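Local coordinates for protein 8-amino-8-demethylriboflavin N,N-dimethyltransferase (Streptomyces davawensis, PDB 4D7K) that methylates 8-amino-8-demethylriboflavin twice with S-adenosylmethionine, completing the last two steps in the biosynthesis of the antibiotic roseoflavin, at residues His135-Pro138 against Ala144-Gln147; Leu300-Leu303 against Glu309-Thr312; Gly190-Gly195 against Val249-Leu254. One frame throughout, in Å; residues are numbered along the deposited sequence.

Contact 1: His135-Pro138 against Ala144-Gln147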
ATOM      1  N   HIS A 135     -10.407  13.936 -13.222  1.00 63.02           N
ATOM      2  CA  HIS A 135     -11.849  13.979 -13.435  1.00 61.73           C
ATOM      3  C   HIS A 135     -12.344  15.419 -13.577  1.00 68.10           C
ATOM      4  O   HIS A 135     -11.806  16.337 -12.970  1.00 74.05           O
ATOM      5  CB  HIS A 135     -12.572  13.265 -12.293  1.00 59.47           C
ATOM      6  CG  HIS A 135     -12.149  11.839 -12.111  1.00 49.03           C
ATOM      7  ND1 HIS A 135     -11.086  11.471 -11.319  1.00 58.19           N
ATOM      8  CD2 HIS A 135     -12.641  10.692 -12.638  1.00 53.54           C
ATOM      9  CE1 HIS A 135     -10.943  10.161 -11.352  1.00 49.96           C
ATOM     10  NE2 HIS A 135     -11.873   9.660 -12.144  1.00 51.24           N
ATOM     11  N   ARG A 136     -13.377  15.609 -14.388  1.00 77.10           N
ATOM     12  CA  ARG A 136     -13.889  16.944 -14.677  1.00 74.51           C
ATOM     13  C   ARG A 136     -14.733  17.504 -13.531  1.00 71.08           C
ATOM     14  O   ARG A 136     -15.035  18.696 -13.497  1.00 80.44           O
ATOM     15  CB  ARG A 136     -14.706  16.909 -15.965  1.00 87.40           C
ATOM     16  CG  ARG A 136     -14.012  16.166 -17.095  1.00 95.93           C
ATOM     17  CD  ARG A 136     -14.995  15.739 -18.175  1.00103.27           C
ATOM     18  NE  ARG A 136     -15.686  16.874 -18.780  1.00106.66           N
ATOM     19  CZ  ARG A 136     -16.538  16.771 -19.794  1.00112.44           C
ATOM     20  NH1 ARG A 136     -16.802  15.582 -20.319  1.00114.18           N
ATOM     21  NH2 ARG A 136     -17.124  17.855 -20.286  1.00113.25           N
ATOM     22  N   GLU A 137     -15.112  16.637 -12.598  1.00 74.69           N
ATOM     23  CA  GLU A 137     -15.963  17.020 -11.474  1.00 70.67           C
ATOM     24  C   GLU A 137     -15.275  16.768 -10.136  1.00 62.57           C
ATOM     25  O   GLU A 137     -14.391  15.920 -10.044  1.00 56.12           O
ATOM     26  CB  GLU A 137     -17.280  16.244 -11.519  1.00 76.23           C
ATOM     27  CG  GLU A 137     -18.080  16.425 -12.791  1.00 86.60           C
ATOM     28  CD  GLU A 137     -19.173  15.388 -12.926  1.00 93.71           C
ATOM     29  OE1 GLU A 137     -18.985  14.266 -12.408  1.00 91.47           O
ATOM     30  OE2 GLU A 137     -20.217  15.695 -13.541  1.00101.56           O
ATOM     31  N   PRO A 138     -15.683  17.504  -9.089  1.00 60.59           N
ATOM     32  CA  PRO A 138     -15.240  17.175  -7.730  1.00 44.62           C
ATOM     33  C   PRO A 138     -15.809  15.832  -7.274  1.00 54.00           C
ATOM     34  O   PRO A 138     -16.726  15.311  -7.912  1.00 55.36           O
ATOM     35  CB  PRO A 138     -15.789  18.330  -6.885  1.00 45.74           C
ATOM     36  CG  PRO A 138     -16.905  18.899  -7.687  1.00 61.34           C
ATOM     37  CD  PRO A 138     -16.513  18.720  -9.122  1.00 65.74           C
ATOM     38  N   ALA A 144     -22.144  11.094  -7.220  1.00 60.50           N
ATOM     39  CA  ALA A 144     -23.589  11.271  -7.328  1.00 53.54           C
ATOM     40  C   ALA A 144     -24.161  10.608  -8.583  1.00 57.44           C
ATOM     41  O   ALA A 144     -25.296  10.128  -8.576  1.00 65.46           O
ATOM     42  CB  ALA A 144     -23.938  12.751  -7.305  1.00 47.87           C
ATOM     43  N   ARG A 145     -23.369  10.579  -9.652  1.00 54.48           N
ATOM     44  CA  ARG A 145     -23.772   9.948 -10.910  1.00 51.33           C
ATOM     45  C   ARG A 145     -24.149   8.473 -10.737  1.00 55.78           C
ATOM     46  O   ARG A 145     -23.524   7.758  -9.957  1.00 65.24           O
ATOM     47  CB  ARG A 145     -22.647  10.071 -11.940  1.00 47.66           C
ATOM     48  CG  ARG A 145     -22.337  11.497 -12.373  1.00 57.09           C
ATOM     49  CD  ARG A 145     -21.122  11.532 -13.289  1.00 68.72           C
ATOM     50  NE  ARG A 145     -20.874  12.863 -13.837  1.00 80.97           N
ATOM     51  CZ  ARG A 145     -21.253  13.255 -15.049  1.00 89.64           C
ATOM     52  NH1 ARG A 145     -21.898  12.416 -15.850  1.00 92.54           N
ATOM     53  NH2 ARG A 145     -20.984  14.487 -15.462  1.00 92.72           N
ATOM     54  N   PRO A 146     -25.175   8.013 -11.475  1.00 62.91           N
ATOM     55  CA  PRO A 146     -25.622   6.617 -11.375  1.00 46.95           C
ATOM     56  C   PRO A 146     -24.569   5.624 -11.856  1.00 54.56           C
ATOM     57  O   PRO A 146     -24.526   4.493 -11.368  1.00 57.10           O
ATOM     58  CB  PRO A 146     -26.862   6.578 -12.274  1.00 58.91           C
ATOM     59  CG  PRO A 146     -26.692   7.728 -13.212  1.00 60.05           C
ATOM     60  CD  PRO A 146     -25.996   8.789 -12.421  1.00 56.09           C
ATOM     61  N   GLN A 147     -23.721   6.046 -12.790  1.00 49.48           N
ATOM     62  CA  GLN A 147     -22.695   5.162 -13.343  1.00 54.72           C
ATOM     63  C   GLN A 147     -21.568   4.879 -12.350  1.00 59.53           C
ATOM     64  O   GLN A 147     -20.701   4.039 -12.607  1.00 58.89           O
ATOM     65  CB  GLN A 147     -22.109   5.755 -14.627  1.00 53.52           C
ATOM     66  CG  GLN A 147     -21.439   7.106 -14.440  1.00 69.82           C
ATOM     67  CD  GLN A 147     -20.897   7.673 -15.739  1.00 89.42           C
ATOM     68  OE1 GLN A 147     -20.618   8.869 -15.841  1.00 94.99           O
ATOM     69  NE2 GLN A 147     -20.742   6.814 -16.740  1.00 97.55           N
TER
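Glu137 and Arg145 each hold an extended backbone conformation in the loops at the two ends of helix 139-144, and the short helix between them sets their CB atoms facing one another. The motif is a side-on salt bridge across a short helix of the O-methyltransferase domain, at the protein surface and away from the predicted S-adenosylmethionine site. Glu137 comes just before Pro138, the N-cap of that helix, while Arg145 follows its last turn, so the pair ties the entrance of the helix to its exit. In the same loop as Glu137, His135 stacks on Phe131 and meets Phe142 edge to face. Both charged residue types suit their places, because each has a long, flexible chain ending in a group that tolerates water. Arg145 keeps its chain extended from CG to NE and swings the guanidinium round at the last torsion (chi4 -99°), which presents the NE and NH2 edge to the carboxylate. The two flat groups are not coplanar, their planes lying 39° apart. OE2 of Glu137 sits at this edge near NH2 of Arg145, at a modelled distance so short that its exact value is doubtful. The more reliable link runs from Arg145 NE to Glu137 OE1 at 2.8 Å, reaching the oxygen on its syn side, 19° out of the carboxylate plane.

Contact 2: Leu300-Leu303 against Glu309-Thr312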
ATOM      1  N   LEU A 300      -3.269  13.470   3.644  1.00 37.06           N
ATOM      2  CA  LEU A 300      -3.081  13.079   2.251  1.00 36.17           C
ATOM      3  C   LEU A 300      -4.420  12.903   1.540  1.00 35.58           C
ATOM      4  O   LEU A 300      -4.593  13.353   0.405  1.00 38.26           O
ATOM      5  CB  LEU A 300      -2.288  11.778   2.164  1.00 37.99           C
ATOM      6  CG  LEU A 300      -1.826  11.413   0.760  1.00 50.58           C
ATOM      7  CD1 LEU A 300      -0.604  12.240   0.415  1.00 58.84           C
ATOM      8  CD2 LEU A 300      -1.551   9.925   0.633  1.00 46.03           C
ATOM      9  N   ASP A 301      -5.353  12.237   2.217  1.00 31.90           N
ATOM     10  CA  ASP A 301      -6.703  12.017   1.700  1.00 39.89           C
ATOM     11  C   ASP A 301      -7.379  13.330   1.321  1.00 37.22           C
ATOM     12  O   ASP A 301      -7.983  13.443   0.257  1.00 32.07           O
ATOM     13  CB  ASP A 301      -7.557  11.277   2.732  1.00 48.16           C
ATOM     14  CG  ASP A 301      -7.123   9.834   2.929  1.00 53.15           C
ATOM     15  OD1 ASP A 301      -6.535   9.244   1.997  1.00 57.30           O
ATOM     16  OD2 ASP A 301      -7.378   9.284   4.019  1.00 54.70           O
ATOM     17  N   MET A 302      -7.271  14.317   2.202  1.00 44.39           N
ATOM     18  CA  MET A 302      -7.832  15.640   1.955  1.00 46.52           C
ATOM     19  C   MET A 302      -7.175  16.280   0.745  1.00 46.07           C
ATOM     20  O   MET A 302      -7.832  16.941  -0.051  1.00 48.34           O
ATOM     21  CB  MET A 302      -7.651  16.531   3.184  1.00 53.82           C
ATOM     22  CG  MET A 302      -8.184  15.920   4.463  1.00 57.07           C
ATOM     23  SD  MET A 302      -9.931  16.273   4.683  1.00 55.06           S
ATOM     24  CE  MET A 302      -9.841  18.042   4.985  1.00 33.18           C
ATOM     25  N   LEU A 303      -5.871  16.068   0.613  1.00 44.10           N
ATOM     26  CA  LEU A 303      -5.095  16.657  -0.471  1.00 47.70           C
ATOM     27  C   LEU A 303      -5.452  16.035  -1.819  1.00 42.88           C
ATOM     28  O   LEU A 303      -5.479  16.715  -2.841  1.00 42.11           O
ATOM     29  CB  LEU A 303      -3.601  16.484  -0.187  1.00 51.32           C
ATOM     30  CG  LEU A 303      -2.617  17.491  -0.775  1.00 60.87           C
ATOM     31  CD1 LEU A 303      -1.373  17.530   0.085  1.00 61.03           C
ATOM     32  CD2 LEU A 303      -2.257  17.114  -2.197  1.00 67.87           C
ATOM     33  N   GLU A 309      -9.691  21.958   3.665  1.00 54.51           N
ATOM     34  CA  GLU A 309      -8.453  21.823   4.419  1.00 51.62           C
ATOM     35  C   GLU A 309      -8.692  21.895   5.932  1.00 53.40           C
ATOM     36  O   GLU A 309      -9.631  22.544   6.393  1.00 52.44           O
ATOM     37  CB  GLU A 309      -7.469  22.911   3.985  1.00 54.92           C
ATOM     38  CG  GLU A 309      -6.027  22.672   4.396  1.00 70.31           C
ATOM     39  CD  GLU A 309      -5.093  23.756   3.890  1.00 82.80           C
ATOM     40  OE1 GLU A 309      -5.592  24.796   3.410  1.00 88.68           O
ATOM     41  OE2 GLU A 309      -3.860  23.571   3.969  1.00 87.69           O
ATOM     42  N   HIS A 310      -7.843  21.215   6.700  1.00 49.31           N
ATOM     43  CA  HIS A 310      -7.886  21.314   8.153  1.00 40.84           C
ATOM     44  C   HIS A 310      -7.320  22.656   8.580  1.00 40.94           C
ATOM     45  O   HIS A 310      -6.522  23.253   7.856  1.00 46.16           O
ATOM     46  CB  HIS A 310      -7.104  20.176   8.808  1.00 40.30           C
ATOM     47  CG  HIS A 310      -7.664  18.818   8.529  1.00 41.08           C
ATOM     48  ND1 HIS A 310      -8.947  18.455   8.882  1.00 48.04           N
ATOM     49  CD2 HIS A 310      -7.114  17.728   7.941  1.00 35.50           C
ATOM     50  CE1 HIS A 310      -9.165  17.204   8.517  1.00 46.17           C
ATOM     51  NE2 HIS A 310      -8.068  16.741   7.945  1.00 50.90           N
ATOM     52  N   ARG A 311      -7.728  23.134   9.750  1.00 44.52           N
ATOM     53  CA  ARG A 311      -7.282  24.440  10.220  1.00 46.86           C
ATOM     54  C   ARG A 311      -6.312  24.342  11.398  1.00 53.03           C
ATOM     55  O   ARG A 311      -6.379  23.406  12.201  1.00 43.58           O
ATOM     56  CB  ARG A 311      -8.488  25.303  10.608  1.00 48.17           C
ATOM     57  CG  ARG A 311      -9.319  25.809   9.431  1.00 44.96           C
ATOM     58  CD  ARG A 311     -10.496  26.650   9.923  1.00 53.27           C
ATOM     59  NE  ARG A 311     -11.220  27.325   8.846  1.00 54.19           N
ATOM     60  CZ  ARG A 311     -12.297  26.830   8.240  1.00 62.68           C
ATOM     61  NH1 ARG A 311     -12.779  25.647   8.595  1.00 58.37           N
ATOM     62  NH2 ARG A 311     -12.893  27.518   7.273  1.00 65.89           N
ATOM     63  N   THR A 312      -5.400  25.308  11.486  1.00 51.67           N
ATOM     64  CA  THR A 312      -4.519  25.420  12.640  1.00 48.13           C
ATOM     65  C   THR A 312      -5.302  26.021  13.792  1.00 50.07           C
ATOM     66  O   THR A 312      -6.438  26.453  13.611  1.00 54.65           O
ATOM     67  CB  THR A 312      -3.290  26.301  12.361  1.00 46.33           C
ATOM     68  OG1 THR A 312      -3.714  27.652  12.138  1.00 52.56           O
ATOM     69  CG2 THR A 312      -2.527  25.801  11.150  1.00 44.40           C
TER
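The imidazole ring of His310 carries the methyl end of Met302 on one face: Met302 CE stands 3.8 Å from the ring centroid and only 16° off the normal, a clear CH-pi contact, though displaced somewhat toward the rim. The sulfur is placed differently. Met302 SD lies 4.3 Å from the same centroid, 39° off the normal, so the Met-aromatic approach is oblique, while Met302 CG reaches His310 NE2 at 3.6 Å. Folding at chi2 (-87°) and again at chi3 curls the thioether over the ring, letting CG, SD and CE all touch it, and the two side chains cross at about a right angle. Methionine suits this place because its unbranched, polarisable chain can follow a flat surface; histidine offers that surface as a compact ring. Glu309 takes part through its backbone, its CA lying 4.1 Å from Met302 CE, while its side chain sets out the other way. The contact joins helix 293-305 of the O-methyltransferase domain to the loop that leads on to helix 313-322. Around it, His310 also touches Glu255 and Ile288, and Leu300 and Leu303 pack on helix 120-126. The same helix 293-305 faces the dimer partner, where Met302 packs on Arg65 of the second subunit and Asp301 forms a salt bridge with Lys25 of that subunit.

Contact 3: Gly190-Gly195 against Val249-Leu254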
ATOM      1  N   GLY A 190     -26.938   9.557  12.545  1.00 50.47           N
ATOM      2  CA  GLY A 190     -26.975   9.622  13.996  1.00 46.97           C
ATOM      3  C   GLY A 190     -25.971   8.728  14.699  1.00 40.86           C
ATOM      4  O   GLY A 190     -26.102   8.467  15.895  1.00 39.16           O
ATOM      5  N   GLN A 191     -24.962   8.276  13.959  1.00 40.02           N
ATOM      6  CA  GLN A 191     -23.966   7.336  14.468  1.00 42.32           C
ATOM      7  C   GLN A 191     -23.232   7.866  15.698  1.00 39.76           C
ATOM      8  O   GLN A 191     -23.212   7.218  16.745  1.00 38.78           O
ATOM      9  CB  GLN A 191     -22.960   7.000  13.363  1.00 56.84           C
ATOM     10  CG  GLN A 191     -21.987   5.878  13.689  1.00 62.63           C
ATOM     11  CD  GLN A 191     -21.023   5.598  12.546  1.00 67.75           C
ATOM     12  OE1 GLN A 191     -20.694   6.491  11.767  1.00 73.70           O
ATOM     13  NE2 GLN A 191     -20.577   4.356  12.437  1.00 67.17           N
ATOM     14  N   PHE A 192     -22.633   9.044  15.567  1.00 39.82           N
ATOM     15  CA  PHE A 192     -21.915   9.658  16.679  1.00 41.46           C
ATOM     16  C   PHE A 192     -22.837   9.945  17.859  1.00 44.40           C
ATOM     17  O   PHE A 192     -22.532   9.593  18.999  1.00 51.15           O
ATOM     18  CB  PHE A 192     -21.234  10.954  16.235  1.00 41.52           C
ATOM     19  CG  PHE A 192     -20.583  11.707  17.360  1.00 47.48           C
ATOM     20  CD1 PHE A 192     -19.394  11.259  17.908  1.00 51.42           C
ATOM     21  CD2 PHE A 192     -21.160  12.856  17.870  1.00 48.82           C
ATOM     22  CE1 PHE A 192     -18.790  11.945  18.945  1.00 57.01           C
ATOM     23  CE2 PHE A 192     -20.560  13.547  18.908  1.00 55.93           C
ATOM     24  CZ  PHE A 192     -19.375  13.091  19.445  1.00 55.15           C
ATOM     25  N   LEU A 193     -23.961  10.595  17.572  1.00 45.91           N
ATOM     26  CA  LEU A 193     -24.956  10.926  18.586  1.00 42.76           C
ATOM     27  C   LEU A 193     -25.407   9.691  19.360  1.00 39.03           C
ATOM     28  O   LEU A 193     -25.595   9.749  20.577  1.00 38.80           O
ATOM     29  CB  LEU A 193     -26.162  11.606  17.935  1.00 43.97           C
ATOM     30  CG  LEU A 193     -27.243  12.159  18.859  1.00 43.79           C
ATOM     31  CD1 LEU A 193     -26.651  13.205  19.782  1.00 49.22           C
ATOM     32  CD2 LEU A 193     -28.386  12.744  18.041  1.00 45.17           C
ATOM     33  N   ALA A 194     -25.569   8.576  18.649  1.00 37.70           N
ATOM     34  CA  ALA A 194     -25.959   7.310  19.271  1.00 46.80           C
ATOM     35  C   ALA A 194     -24.895   6.809  20.243  1.00 44.81           C
ATOM     36  O   ALA A 194     -25.214   6.318  21.327  1.00 46.64           O
ATOM     37  CB  ALA A 194     -26.233   6.258  18.210  1.00 50.30           C
ATOM     38  N   GLY A 195     -23.629   6.937  19.849  1.00 36.56           N
ATOM     39  CA  GLY A 195     -22.521   6.532  20.700  1.00 35.51           C
ATOM     40  C   GLY A 195     -22.467   7.315  22.002  1.00 45.60           C
ATOM     41  O   GLY A 195     -22.256   6.751  23.076  1.00 44.03           O
ATOM     42  N   VAL A 249     -22.340  20.017  18.648  1.00 44.85           N
ATOM     43  CA  VAL A 249     -21.264  19.243  18.042  1.00 41.16           C
ATOM     44  C   VAL A 249     -21.174  19.459  16.530  1.00 49.85           C
ATOM     45  O   VAL A 249     -22.156  19.290  15.810  1.00 49.95           O
ATOM     46  CB  VAL A 249     -21.439  17.739  18.328  1.00 45.03           C
ATOM     47  CG1 VAL A 249     -20.291  16.947  17.726  1.00 40.49           C
ATOM     48  CG2 VAL A 249     -21.548  17.491  19.834  1.00 40.88           C
ATOM     49  N   LEU A 250     -19.987  19.844  16.067  1.00 53.32           N
ATOM     50  CA  LEU A 250     -19.713  20.019  14.641  1.00 56.03           C
ATOM     51  C   LEU A 250     -18.648  19.034  14.179  1.00 53.22           C
ATOM     52  O   LEU A 250     -17.459  19.250  14.409  1.00 52.68           O
ATOM     53  CB  LEU A 250     -19.256  21.450  14.350  1.00 51.42           C
ATOM     54  CG  LEU A 250     -20.330  22.527  14.259  1.00 45.87           C
ATOM     55  CD1 LEU A 250     -19.686  23.899  14.230  1.00 49.82           C
ATOM     56  CD2 LEU A 250     -21.177  22.305  13.019  1.00 48.95           C
ATOM     57  N   ARG A 251     -19.069  17.959  13.525  1.00 61.90           N
ATOM     58  CA  ARG A 251     -18.137  16.901  13.146  1.00 71.35           C
ATOM     59  C   ARG A 251     -17.928  16.820  11.636  1.00 79.81           C
ATOM     60  O   ARG A 251     -18.782  16.324  10.902  1.00 79.67           O
ATOM     61  CB  ARG A 251     -18.619  15.551  13.689  1.00 75.73           C
ATOM     62  CG  ARG A 251     -20.092  15.242  13.433  1.00 83.95           C
ATOM     63  CD  ARG A 251     -20.509  13.945  14.110  1.00 87.36           C
ATOM     64  NE  ARG A 251     -21.484  13.193  13.324  1.00 91.77           N
ATOM     65  CZ  ARG A 251     -21.164  12.242  12.452  1.00100.57           C
ATOM     66  NH1 ARG A 251     -19.892  11.924  12.248  1.00101.05           N
ATOM     67  NH2 ARG A 251     -22.116  11.605  11.781  1.00105.61           N
ATOM     68  N   GLY A 252     -16.778  17.313  11.184  1.00 93.46           N
ATOM     69  CA  GLY A 252     -16.424  17.277   9.776  1.00100.74           C
ATOM     70  C   GLY A 252     -17.388  18.066   8.914  1.00 98.72           C
ATOM     71  O   GLY A 252     -17.929  17.552   7.934  1.00101.54           O
ATOM     72  N   VAL A 253     -17.601  19.324   9.282  1.00 89.49           N
ATOM     73  CA  VAL A 253     -18.554  20.172   8.580  1.00 89.19           C
ATOM     74  C   VAL A 253     -17.877  21.403   7.984  1.00 97.08           C
ATOM     75  O   VAL A 253     -17.998  21.676   6.789  1.00101.23           O
ATOM     76  CB  VAL A 253     -19.688  20.626   9.520  1.00 81.90           C
ATOM     77  CG1 VAL A 253     -20.630  21.577   8.797  1.00 86.22           C
ATOM     78  CG2 VAL A 253     -20.442  19.418  10.065  1.00 75.34           C
ATOM     79  N   LEU A 254     -17.154  22.133   8.826  1.00 94.43           N
ATOM     80  CA  LEU A 254     -16.550  23.400   8.433  1.00 91.35           C
ATOM     81  C   LEU A 254     -15.282  23.204   7.607  1.00 98.26           C
ATOM     82  O   LEU A 254     -14.618  24.172   7.239  1.00104.47           O
ATOM     83  CB  LEU A 254     -16.237  24.232   9.676  1.00 82.50           C
ATOM     84  CG  LEU A 254     -17.380  24.300  10.689  1.00 75.50           C
ATOM     85  CD1 LEU A 254     -16.954  25.054  11.938  1.00 73.94           C
ATOM     86  CD2 LEU A 254     -18.603  24.941  10.057  1.00 78.31           C
TER
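This contact belongs to the Rossmann-like core of a class I methyltransferase, where helix 191-199, entered through the glycine-rich turn after strand 181-185, packs against the end of the neighbouring parallel strand 247-251. Phe192, in the first turn of the helix, points at the strand and meets two of its side chains. Its CE2 lies 3.6 Å from Val249 CG1, an oblique apolar contact that suits a bulky ring and a beta-branched residue pressed between helix and sheet. Towards its root, Phe192 meets Arg251: Phe192 CB and Arg251 CD are 3.7 Å apart, and CB also lies over one face of the guanidinium, 3.6 Å above its plane. The ring itself does not stack there, although its plane is turned only 28° from that of the guanidinium. Arg251 starts with CG between its backbone N and carbonyl carbon (chi1 48°); its chain bends at chi3, and the two side chains run past each other in opposite directions. Gly190 serves as N-cap, its positive phi being easy for a residue without CB. The CD methylene and weakly hydrated guanidinium face of Arg251 can thus lie against the apolar side chain while NH2 bonds to Gly187 O in the glycine-rich turn. The side chain of Asp209, in the predicted S-adenosylmethionine site, lies about 7 Å from that of Arg251, whose charge may influence that pocket electrostatically.

How the contacts relate
Contact 1 is a surface contact, whereas contacts 2 and 3 are partly buried, and the chemistry follows: a charged pair at the surface, a thioether on an imidazole near the dimer interface, and apolar packing with an arginine face beside the central sheet. Contacts 1 and 2 are local, each joining segments close in sequence, while contact 3 brings together segments of a helix and a strand region, 54 residues apart at their closest ends. No two contacts share a segment. Contacts 2 and 3 nevertheless meet, since Arg311 NH1 lies 2.7 Å from Leu254 O, a probable hydrogen bond linking their loops. Contact 1 stands apart, its nearest atoms about 11 Å from contact 2 and about 14 Å from contact 3.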